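Malonate decarboxylase subunit alpha (Acinetobacter baumannii ATCC 17978, PDB 6MPR) is the alpha subunit of malonate decarboxylase, which probably exchanges the acetyl group on the acyl carrier protein for malonate ahead of decarboxylation. Local coordinates at the interface of chains A and B. Sequence-based numbering; all coordinates share one arbitrary frame. Chains: chain A/B, Malonate decarboxylase subunit alpha.

Contacts 1 to 3 belong to one two-fold interface between copies of the alpha subunit. Contacts 2 and 3, about 9 Å apart between C-alpha centres, are neighbouring regions that share A:Gly400 and A:Arg402 of the 400-403 loop. Contact 1 stands apart, its C-alpha centre about 29 Å from that of contact 2 and 31 Å from that of contact 3. Sequence still ties it to contact 2: B:Thr419, B:Tyr422 and B:Leu423 meet A:Ala463 and its neighbours in contact 1, while A:Arg425 meets B:Tyr468 and B:Asp471 in contact 2, with the chains exchanged. Each patch occurs twice, which would suit a stable dimer.

Contact 1: the interface of chains A and B. Residues chain A 372, 448, 452, 463; chain B 419, 422-423.
A:Arg448 reaches B:Thr419 on helix 418-423 and makes one polar link of this patch. CG anti to the backbone N (chi1 175°) and a chain extended from CG to NE carry the edge of the guanidinium to the threonine. NH1 donates to the side-chain hydroxyl OG1 of B:Thr419 at 2.8 Å, nearly straight and close to the guanidinium plane. Water 1, also at that edge, links NH2 of A:Arg448 to the same OG1, lying 2.8 Å from the threonine oxygen. The hydroxyl is thus held both directly and through water by one guanidinium.

A backbone hydrogen bond forms the second polar link: the amide N of A:Ala463 donates to the carbonyl O of B:Tyr422 at 3.0 Å.

Between the two lies the apolar part, built on A:Ile452 of helix 450-458. Its side chain crosses those of B:Thr419 and B:Leu423 at about a right angle, and its delta-methyl CD1 meets the methyl CG2 of B:Thr419 at 3.7 Å and CD2 of B:Leu423 at 4.0 Å. The other branch, CG2, turns to B:Tyr422 and touches ring atom CD2 at 3.9 Å, the two side chains meeting at a slant.

Together these contacts dock the short helix of chain B on helix 450-458 and the loops at A:Arg448 and A:Ala463, probably securing an outlying part of the two-chain assembly, if this pairing is the biological one.

Contact 2: the interface of chains A and B. Residues chain A 400, 402, 425; chain B 392, 465-468, 471.
A:Arg425 lies flat on the ring of B:Tyr468, its guanidinium plane turned 7° from the ring plane, in a cation-pi stack with NE 3.7 Å from the ring centroid. The two side chains run past each other in opposite directions, which lays the aliphatic part of the arginine along the same face. CG2 of B:Ile465 backs the other face, so the tyrosine is sandwiched.

A:Arg402 comes to the ring differently. Its guanidinium stands almost perpendicular, 85° from the ring, and takes the ring edge on one face, with CZ 3.6 Å from CE1 of B:Tyr468. CB of B:Pro392 lies over the rim of the opposite face. A bend at chi2 (-69°) turns the arginine toward the backbone of chain B, where NE donates to O of B:Ile465 at 2.8 Å, almost head-on to the carbonyl. NH2 donates to O of B:Met466 at 3.0 Å, from above that carbonyl's plane.

NH2 of A:Arg425 forms a salt bridge and hydrogen bond to OD2 of B:Asp471 at 2.8 Å, from above the carboxylate plane, the two flat groups being steeply turned. Water 2 ties OD2 and the amide N of B:Tyr468 to NH2 of A:Arg402.

The patch joins loop residues of chain A to the 465-468 segment of chain B, which leads into 3-10 helix 469-471, while B:Pro392 belongs to helix 391-394.

Contact 3: the interface of chains A and B. Residues chain A 359, 400-403; chain B 140-141, 145.
B:Glu145, on helix 143-149, pushes its carboxylate into a loop of chain A in this member of the malonate decarboxylase alpha-subunit family. Here the contact is tight. One oxygen, OE1, accepts from the backbone N of A:Arg402 at 3.0 Å, the backbone N of A:His403 at 2.8 Å and ring nitrogen ND1 of A:His403 at 2.5 Å. Both amides come from the syn side and the imidazole from the anti side, each tilted out of the carboxylate plane; OE1 lies almost in the ring plane. With CG set between backbone N and carbonyl carbon (chi1 81°), the imidazole folds back to the acid its own amide binds.

The extended glutamate chain also crosses A:Tyr359 at about a right angle, bringing CB to 3.6 Å from ring atom CD1.

A second shell steadies the loop. A:Arg401 holds O of A:His403 side-on through NE at 2.8 Å and NH2 at 3.0 Å, while CE1 of A:His403 lies over the centre of its guanidinium face. NH1 of A:Arg402 donates a hydrogen bond to O of A:Arg401 from above its carbonyl plane.

Toward B:His141 and B:Ile140 the fit slackens: NE2 of B:His141 approaches CB of A:His403 at 3.7 Å, and the carbonyl O of B:Ile140 is about as far from CB of A:Arg402. The other glutamate oxygen, OE2, makes a weak bond to the A:Arg402 amide.

Contact 1: the interface of chains A and B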
ATOM      1  N   ASP A 372      16.023  14.449 -17.038  1.00 15.61           N
ATOM      2  CA  ASP A 372      15.964  15.670 -17.826  1.00 16.58           C
ATOM      3  C   ASP A 372      16.119  16.902 -16.924  1.00 17.41           C
ATOM      4  O   ASP A 372      16.375  16.800 -15.720  1.00 14.72           O
ATOM      5  CB  ASP A 372      14.698  15.701 -18.698  1.00 18.15           C
ATOM      6  CG  ASP A 372      13.419  16.037 -17.935  1.00 20.28           C
ATOM      7  OD1 ASP A 372      13.454  16.318 -16.725  1.00 15.62           O
ATOM      8  OD2 ASP A 372      12.353  16.043 -18.595  1.00 17.12           O
ATOM      9  N   ARG A 448      15.921  15.890 -23.447  1.00 17.89           N
ATOM     10  CA  ARG A 448      14.643  15.242 -23.712  1.00 16.05           C
ATOM     11  C   ARG A 448      14.757  13.756 -23.408  1.00 16.52           C
ATOM     12  O   ARG A 448      15.625  13.073 -23.961  1.00 17.37           O
ATOM     13  CB  ARG A 448      14.227  15.451 -25.176  1.00 17.58           C
ATOM     14  CG  ARG A 448      12.965  14.733 -25.621  1.00 20.97           C
ATOM     15  CD  ARG A 448      12.839  14.790 -27.141  1.00 24.99           C
ATOM     16  NE  ARG A 448      11.620  14.145 -27.638  1.00 24.19           N
ATOM     17  CZ  ARG A 448      10.449  14.764 -27.737  1.00 29.03           C
ATOM     18  NH1 ARG A 448      10.343  16.040 -27.372  1.00 25.93           N
ATOM     19  NH2 ARG A 448       9.384  14.113 -28.195  1.00 26.43           N
ATOM     20  N   ILE A 452       9.593   9.909 -23.989  1.00 14.16           N
ATOM     21  CA  ILE A 452       8.517  10.619 -24.679  1.00 18.02           C
ATOM     22  C   ILE A 452       8.267  10.008 -26.046  1.00 17.34           C
ATOM     23  O   ILE A 452       7.125   9.707 -26.407  1.00 20.04           O
ATOM     24  CB  ILE A 452       8.832  12.117 -24.799  1.00 19.47           C
ATOM     25  CG1 ILE A 452       9.040  12.742 -23.415  1.00 16.56           C
ATOM     26  CG2 ILE A 452       7.711  12.790 -25.563  1.00 24.62           C
ATOM     27  CD1 ILE A 452       9.721  14.088 -23.489  1.00 22.91           C
ATOM     28  N   ALA A 463       4.468   9.591 -21.187  1.00 17.14           N
ATOM     29  CA  ALA A 463       5.850   9.138 -21.222  1.00 20.58           C
ATOM     30  C   ALA A 463       6.080   8.207 -20.036  1.00 18.42           C
ATOM     31  O   ALA A 463       5.696   8.549 -18.917  1.00 18.72           O
ATOM     32  CB  ALA A 463       6.811  10.323 -21.151  1.00 17.21           C
TER
ATOM     33  N   THR B 419       4.964  17.448 -26.221  1.00 26.66           N
ATOM     34  CA  THR B 419       6.010  16.977 -25.319  1.00 27.55           C
ATOM     35  C   THR B 419       5.628  17.217 -23.864  1.00 28.29           C
ATOM     36  O   THR B 419       5.719  16.310 -23.026  1.00 23.39           O
ATOM     37  CB  THR B 419       7.333  17.668 -25.667  1.00 30.26           C
ATOM     38  OG1 THR B 419       7.789  17.225 -26.954  1.00 32.35           O
ATOM     39  CG2 THR B 419       8.409  17.388 -24.629  1.00 29.25           C
ATOM     40  N   TYR B 422       2.937  14.829 -22.654  1.00 16.52           N
ATOM     41  CA  TYR B 422       3.478  13.504 -22.347  1.00 15.88           C
ATOM     42  C   TYR B 422       4.184  13.473 -20.995  1.00 15.69           C
ATOM     43  O   TYR B 422       4.198  12.429 -20.326  1.00 14.55           O
ATOM     44  CB  TYR B 422       4.444  13.053 -23.442  1.00 16.53           C
ATOM     45  CG  TYR B 422       3.759  12.415 -24.633  1.00 18.45           C
ATOM     46  CD1 TYR B 422       3.026  11.248 -24.482  1.00 20.48           C
ATOM     47  CD2 TYR B 422       3.852  12.971 -25.896  1.00 23.19           C
ATOM     48  CE1 TYR B 422       2.401  10.643 -25.560  1.00 23.21           C
ATOM     49  CE2 TYR B 422       3.227  12.381 -26.979  1.00 26.15           C
ATOM     50  CZ  TYR B 422       2.501  11.213 -26.803  1.00 27.56           C
ATOM     51  OH  TYR B 422       1.877  10.616 -27.886  1.00 26.00           O
ATOM     52  N   LEU B 423       4.787  14.588 -20.579  1.00 15.72           N
ATOM     53  CA  LEU B 423       5.431  14.645 -19.268  1.00 18.12           C
ATOM     54  C   LEU B 423       4.462  14.962 -18.142  1.00 21.89           C
ATOM     55  O   LEU B 423       4.862  14.910 -16.973  1.00 19.79           O
ATOM     56  CB  LEU B 423       6.561  15.689 -19.269  1.00 16.10           C
ATOM     57  CG  LEU B 423       7.680  15.357 -20.245  1.00 17.12           C
ATOM     58  CD1 LEU B 423       8.589  16.546 -20.462  1.00 19.69           C
ATOM     59  CD2 LEU B 423       8.444  14.142 -19.733  1.00 22.26           C
TER
HETATM   60  O   HOH W   1       6.366  15.102 -28.215  1.00 44.50           O

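Contact 2: the interface of chains A and B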
ATOM      1  N   GLY A 400      -0.631  10.478   1.336  1.00  9.90           N
ATOM      2  CA  GLY A 400      -1.526   9.972   2.355  1.00 10.92           C
ATOM      3  C   GLY A 400      -0.856   9.846   3.702  1.00 13.82           C
ATOM      4  O   GLY A 400      -1.523   9.566   4.702  1.00 11.61           O
ATOM      5  N   ARG A 402       0.739  10.804   7.233  1.00  9.65           N
ATOM      6  CA  ARG A 402       0.517  11.807   8.265  1.00 14.33           C
ATOM      7  C   ARG A 402       1.482  11.730   9.444  1.00 15.72           C
ATOM      8  O   ARG A 402       1.654  12.743  10.133  1.00 16.44           O
ATOM      9  CB  ARG A 402      -0.923  11.711   8.789  1.00 11.59           C
ATOM     10  CG  ARG A 402      -2.007  11.891   7.696  1.00 13.17           C
ATOM     11  CD  ARG A 402      -2.017  13.344   7.187  1.00 11.48           C
ATOM     12  NE  ARG A 402      -3.064  13.570   6.186  1.00 11.33           N
ATOM     13  CZ  ARG A 402      -2.873  13.472   4.877  1.00 13.08           C
ATOM     14  NH1 ARG A 402      -1.680  13.145   4.390  1.00 13.30           N
ATOM     15  NH2 ARG A 402      -3.883  13.664   4.054  1.00 12.92           N
ATOM     16  N   ARG A 425       3.197  20.285   5.422  1.00 20.88           N
ATOM     17  CA  ARG A 425       3.496  18.905   5.770  1.00 18.51           C
ATOM     18  C   ARG A 425       4.915  18.536   5.359  1.00 13.74           C
ATOM     19  O   ARG A 425       5.559  19.200   4.537  1.00 15.06           O
ATOM     20  CB  ARG A 425       2.491  17.936   5.139  1.00 23.92           C
ATOM     21  CG  ARG A 425       2.036  18.336   3.756  1.00 23.16           C
ATOM     22  CD  ARG A 425       1.264  17.177   3.191  1.00 24.02           C
ATOM     23  NE  ARG A 425       0.523  17.499   1.985  1.00 19.75           N
ATOM     24  CZ  ARG A 425      -0.189  16.587   1.333  1.00 16.67           C
ATOM     25  NH1 ARG A 425      -0.221  15.346   1.798  1.00 12.26           N
ATOM     26  NH2 ARG A 425      -0.867  16.911   0.244  1.00 14.81           N
TER
ATOM     27  N   PRO B 392      -7.030   9.836   4.825  1.00 12.59           N
ATOM     28  CA  PRO B 392      -5.819  10.305   4.126  1.00 10.27           C
ATOM     29  C   PRO B 392      -5.383   9.388   3.006  1.00  9.72           C
ATOM     30  O   PRO B 392      -4.967   9.875   1.949  1.00 13.58           O
ATOM     31  CB  PRO B 392      -4.766  10.369   5.243  1.00 10.54           C
ATOM     32  CG  PRO B 392      -5.569  10.581   6.486  1.00 14.42           C
ATOM     33  CD  PRO B 392      -6.814   9.772   6.285  1.00 10.84           C
ATOM     34  N   ILE B 465      -4.627  17.038   9.654  1.00 17.04           N
ATOM     35  CA  ILE B 465      -5.429  17.357   8.482  0.53 15.77           C
ATOM     36  C   ILE B 465      -5.809  16.059   7.780  1.00 17.31           C
ATOM     37  O   ILE B 465      -4.947  15.252   7.416  1.00 15.10           O
ATOM     38  CB  ILE B 465      -4.686  18.324   7.543  0.53 15.56           C
ATOM     39  CG1 ILE B 465      -4.681  19.725   8.166  0.53 18.65           C
ATOM     40  CG2 ILE B 465      -5.333  18.350   6.152  0.53 15.25           C
ATOM     41  CD1 ILE B 465      -3.733  20.705   7.524  0.53 15.99           C
ATOM     42  N   MET B 466      -7.115  15.867   7.588  1.00 14.64           N
ATOM     43  CA  MET B 466      -7.608  14.656   6.935  0.59 15.28           C
ATOM     44  C   MET B 466      -7.301  14.667   5.446  1.00 14.48           C
ATOM     45  O   MET B 466      -6.751  13.698   4.907  1.00 15.70           O
ATOM     46  CB  MET B 466      -9.111  14.517   7.166  0.59 18.97           C
ATOM     47  CG  MET B 466      -9.491  14.327   8.608  0.59 29.07           C
ATOM     48  SD  MET B 466     -10.120  12.667   8.881  0.59 34.12           S
ATOM     49  CE  MET B 466     -11.527  12.682   7.766  0.59 33.57           C
ATOM     50  N   ILE B 467      -7.660  15.747   4.760  1.00 15.43           N
ATOM     51  CA  ILE B 467      -7.397  15.905   3.337  1.00 15.53           C
ATOM     52  C   ILE B 467      -6.807  17.296   3.144  1.00 17.76           C
ATOM     53  O   ILE B 467      -7.435  18.293   3.527  1.00 13.46           O
ATOM     54  CB  ILE B 467      -8.677  15.726   2.501  1.00 15.01           C
ATOM     55  CG1 ILE B 467      -9.280  14.346   2.773  1.00 21.56           C
ATOM     56  CG2 ILE B 467      -8.384  15.952   1.011  1.00 14.36           C
ATOM     57  CD1 ILE B 467     -10.396  13.939   1.845  1.00 23.27           C
ATOM     58  N   TYR B 468      -5.595  17.364   2.586  1.00 14.60           N
ATOM     59  CA  TYR B 468      -4.999  18.646   2.235  1.00 12.10           C
ATOM     60  C   TYR B 468      -5.675  19.223   0.993  1.00 13.33           C
ATOM     61  O   TYR B 468      -6.089  18.487   0.093  1.00 13.33           O
ATOM     62  CB  TYR B 468      -3.497  18.482   2.010  1.00 12.63           C
ATOM     63  CG  TYR B 468      -2.742  18.304   3.299  1.00 15.33           C
ATOM     64  CD1 TYR B 468      -2.618  17.050   3.890  1.00 12.02           C
ATOM     65  CD2 TYR B 468      -2.189  19.394   3.951  1.00 14.10           C
ATOM     66  CE1 TYR B 468      -1.940  16.899   5.102  1.00 15.64           C
ATOM     67  CE2 TYR B 468      -1.514  19.255   5.143  1.00 15.86           C
ATOM     68  CZ  TYR B 468      -1.392  18.012   5.719  1.00 13.34           C
ATOM     69  OH  TYR B 468      -0.721  17.892   6.920  1.00 15.76           O
ATOM     70  N   ASP B 471      -4.806  18.207  -2.600  1.00 13.16           N
ATOM     71  CA  ASP B 471      -5.231  16.885  -3.052  1.00 14.27           C
ATOM     72  C   ASP B 471      -6.665  16.859  -3.555  1.00 12.68           C
ATOM     73  O   ASP B 471      -7.072  15.858  -4.150  1.00 13.50           O
ATOM     74  CB  ASP B 471      -5.074  15.878  -1.912  1.00 15.86           C
ATOM     75  CG  ASP B 471      -3.661  15.342  -1.810  1.00 11.23           C
ATOM     76  OD1 ASP B 471      -3.139  14.885  -2.844  1.00 12.87           O
ATOM     77  OD2 ASP B 471      -3.075  15.389  -0.710  1.00 16.54           O
TER
HETATM   78  O   HOH W   2      -4.679  14.667   1.388  1.00 13.88           O

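Contact 3: the interface of chains A and B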
ATOM      1  N   TYR A 359       5.126   4.067   3.005  1.00 11.51           N
ATOM      2  CA  TYR A 359       4.499   4.782   4.108  1.00 10.01           C
ATOM      3  C   TYR A 359       5.344   4.871   5.367  1.00  8.71           C
ATOM      4  O   TYR A 359       5.066   5.731   6.208  1.00 13.54           O
ATOM      5  CB  TYR A 359       3.175   4.106   4.490  1.00  9.69           C
ATOM      6  CG  TYR A 359       1.949   4.692   3.858  1.00  9.80           C
ATOM      7  CD1 TYR A 359       1.579   6.005   4.100  1.00 12.05           C
ATOM      8  CD2 TYR A 359       1.135   3.925   3.054  1.00  8.71           C
ATOM      9  CE1 TYR A 359       0.435   6.539   3.534  1.00 12.32           C
ATOM     10  CE2 TYR A 359      -0.010   4.448   2.495  1.00 11.44           C
ATOM     11  CZ  TYR A 359      -0.351   5.755   2.743  1.00 12.34           C
ATOM     12  OH  TYR A 359      -1.490   6.273   2.192  1.00 14.76           O
ATOM     13  N   GLY A 400      -0.631  10.478   1.336  1.00  9.90           N
ATOM     14  CA  GLY A 400      -1.526   9.972   2.355  1.00 10.92           C
ATOM     15  C   GLY A 400      -0.856   9.846   3.702  1.00 13.82           C
ATOM     16  O   GLY A 400      -1.523   9.566   4.702  1.00 11.61           O
ATOM     17  N   ARG A 401       0.454  10.085   3.768  1.00 11.69           N
ATOM     18  CA  ARG A 401       1.197   9.944   5.013  1.00 10.56           C
ATOM     19  C   ARG A 401       0.953  11.122   5.956  1.00 12.57           C
ATOM     20  O   ARG A 401       0.966  12.289   5.548  1.00 14.33           O
ATOM     21  CB  ARG A 401       2.697   9.816   4.736  1.00 13.38           C
ATOM     22  CG  ARG A 401       3.538   9.868   6.010  1.00 13.21           C
ATOM     23  CD  ARG A 401       5.014   9.554   5.819  1.00  8.69           C
ATOM     24  NE  ARG A 401       5.735   9.912   7.046  1.00  9.38           N
ATOM     25  CZ  ARG A 401       6.955   9.506   7.359  1.00 10.98           C
ATOM     26  NH1 ARG A 401       7.631   8.695   6.551  1.00 10.42           N
ATOM     27  NH2 ARG A 401       7.494   9.914   8.494  1.00  9.22           N
ATOM     28  N   ARG A 402       0.739  10.804   7.233  1.00  9.65           N
ATOM     29  CA  ARG A 402       0.517  11.807   8.265  1.00 14.33           C
ATOM     30  C   ARG A 402       1.482  11.730   9.444  1.00 15.72           C
ATOM     31  O   ARG A 402       1.654  12.743  10.133  1.00 16.44           O
ATOM     32  CB  ARG A 402      -0.923  11.711   8.789  1.00 11.59           C
ATOM     33  CG  ARG A 402      -2.007  11.891   7.696  1.00 13.17           C
ATOM     34  CD  ARG A 402      -2.017  13.344   7.187  1.00 11.48           C
ATOM     35  NE  ARG A 402      -3.064  13.570   6.186  1.00 11.33           N
ATOM     36  CZ  ARG A 402      -2.873  13.472   4.877  1.00 13.08           C
ATOM     37  NH1 ARG A 402      -1.680  13.145   4.390  1.00 13.30           N
ATOM     38  NH2 ARG A 402      -3.883  13.664   4.054  1.00 12.92           N
ATOM     39  N   HIS A 403       2.134  10.587   9.698  1.00 11.61           N
ATOM     40  CA  HIS A 403       2.993  10.521  10.875  1.00 10.73           C
ATOM     41  C   HIS A 403       4.336  11.165  10.589  1.00 13.06           C
ATOM     42  O   HIS A 403       4.862  11.104   9.469  1.00 11.97           O
ATOM     43  CB  HIS A 403       3.194   9.079  11.389  1.00  9.63           C
ATOM     44  CG  HIS A 403       4.228   8.274  10.650  1.00 12.76           C
ATOM     45  ND1 HIS A 403       3.995   7.710   9.408  1.00 13.14           N
ATOM     46  CD2 HIS A 403       5.484   7.901  10.999  1.00 12.68           C
ATOM     47  CE1 HIS A 403       5.069   7.041   9.019  1.00 10.13           C
ATOM     48  NE2 HIS A 403       5.989   7.144   9.963  1.00 11.83           N
TER
ATOM     49  N   ILE B 140      -0.984  10.232  14.829  1.00 17.08           N
ATOM     50  CA  ILE B 140      -2.211   9.740  14.215  1.00 17.29           C
ATOM     51  C   ILE B 140      -1.870   9.315  12.795  1.00 15.24           C
ATOM     52  O   ILE B 140      -1.182  10.044  12.068  1.00 17.30           O
ATOM     53  CB  ILE B 140      -3.315  10.812  14.213  1.00 21.73           C
ATOM     54  CG1 ILE B 140      -3.449  11.478  15.583  1.00 22.25           C
ATOM     55  CG2 ILE B 140      -4.640  10.182  13.806  1.00 19.79           C
ATOM     56  CD1 ILE B 140      -4.440  12.625  15.586  1.00 24.57           C
ATOM     57  N   HIS B 141      -2.350   8.140  12.403  1.00 13.46           N
ATOM     58  CA  HIS B 141      -2.015   7.516  11.130  1.00 14.24           C
ATOM     59  C   HIS B 141      -3.278   7.294  10.315  1.00 18.02           C
ATOM     60  O   HIS B 141      -4.375   7.238  10.865  1.00 13.11           O
ATOM     61  CB  HIS B 141      -1.344   6.145  11.345  1.00 11.92           C
ATOM     62  CG  HIS B 141      -0.138   6.180  12.230  1.00 14.24           C
ATOM     63  ND1 HIS B 141      -0.198   6.511  13.569  1.00 12.66           N
ATOM     64  CD2 HIS B 141       1.164   5.904  11.970  1.00 11.91           C
ATOM     65  CE1 HIS B 141       1.014   6.452  14.089  1.00 14.84           C
ATOM     66  NE2 HIS B 141       1.857   6.074  13.147  1.00 12.33           N
ATOM     67  N   GLU B 145      -0.966   3.030   6.694  1.00 11.05           N
ATOM     68  CA  GLU B 145       0.271   3.626   7.172  1.00  9.95           C
ATOM     69  C   GLU B 145       0.661   3.036   8.518  1.00 13.40           C
ATOM     70  O   GLU B 145       1.837   2.721   8.756  1.00  9.79           O
ATOM     71  CB  GLU B 145       0.082   5.140   7.275  1.00 11.56           C
ATOM     72  CG  GLU B 145       1.233   5.899   7.861  1.00 11.18           C
ATOM     73  CD  GLU B 145       0.859   7.351   8.141  1.00 13.76           C
ATOM     74  OE1 GLU B 145       1.775   8.179   8.283  1.00 13.07           O
ATOM     75  OE2 GLU B 145      -0.352   7.670   8.235  1.00 12.22           O
TER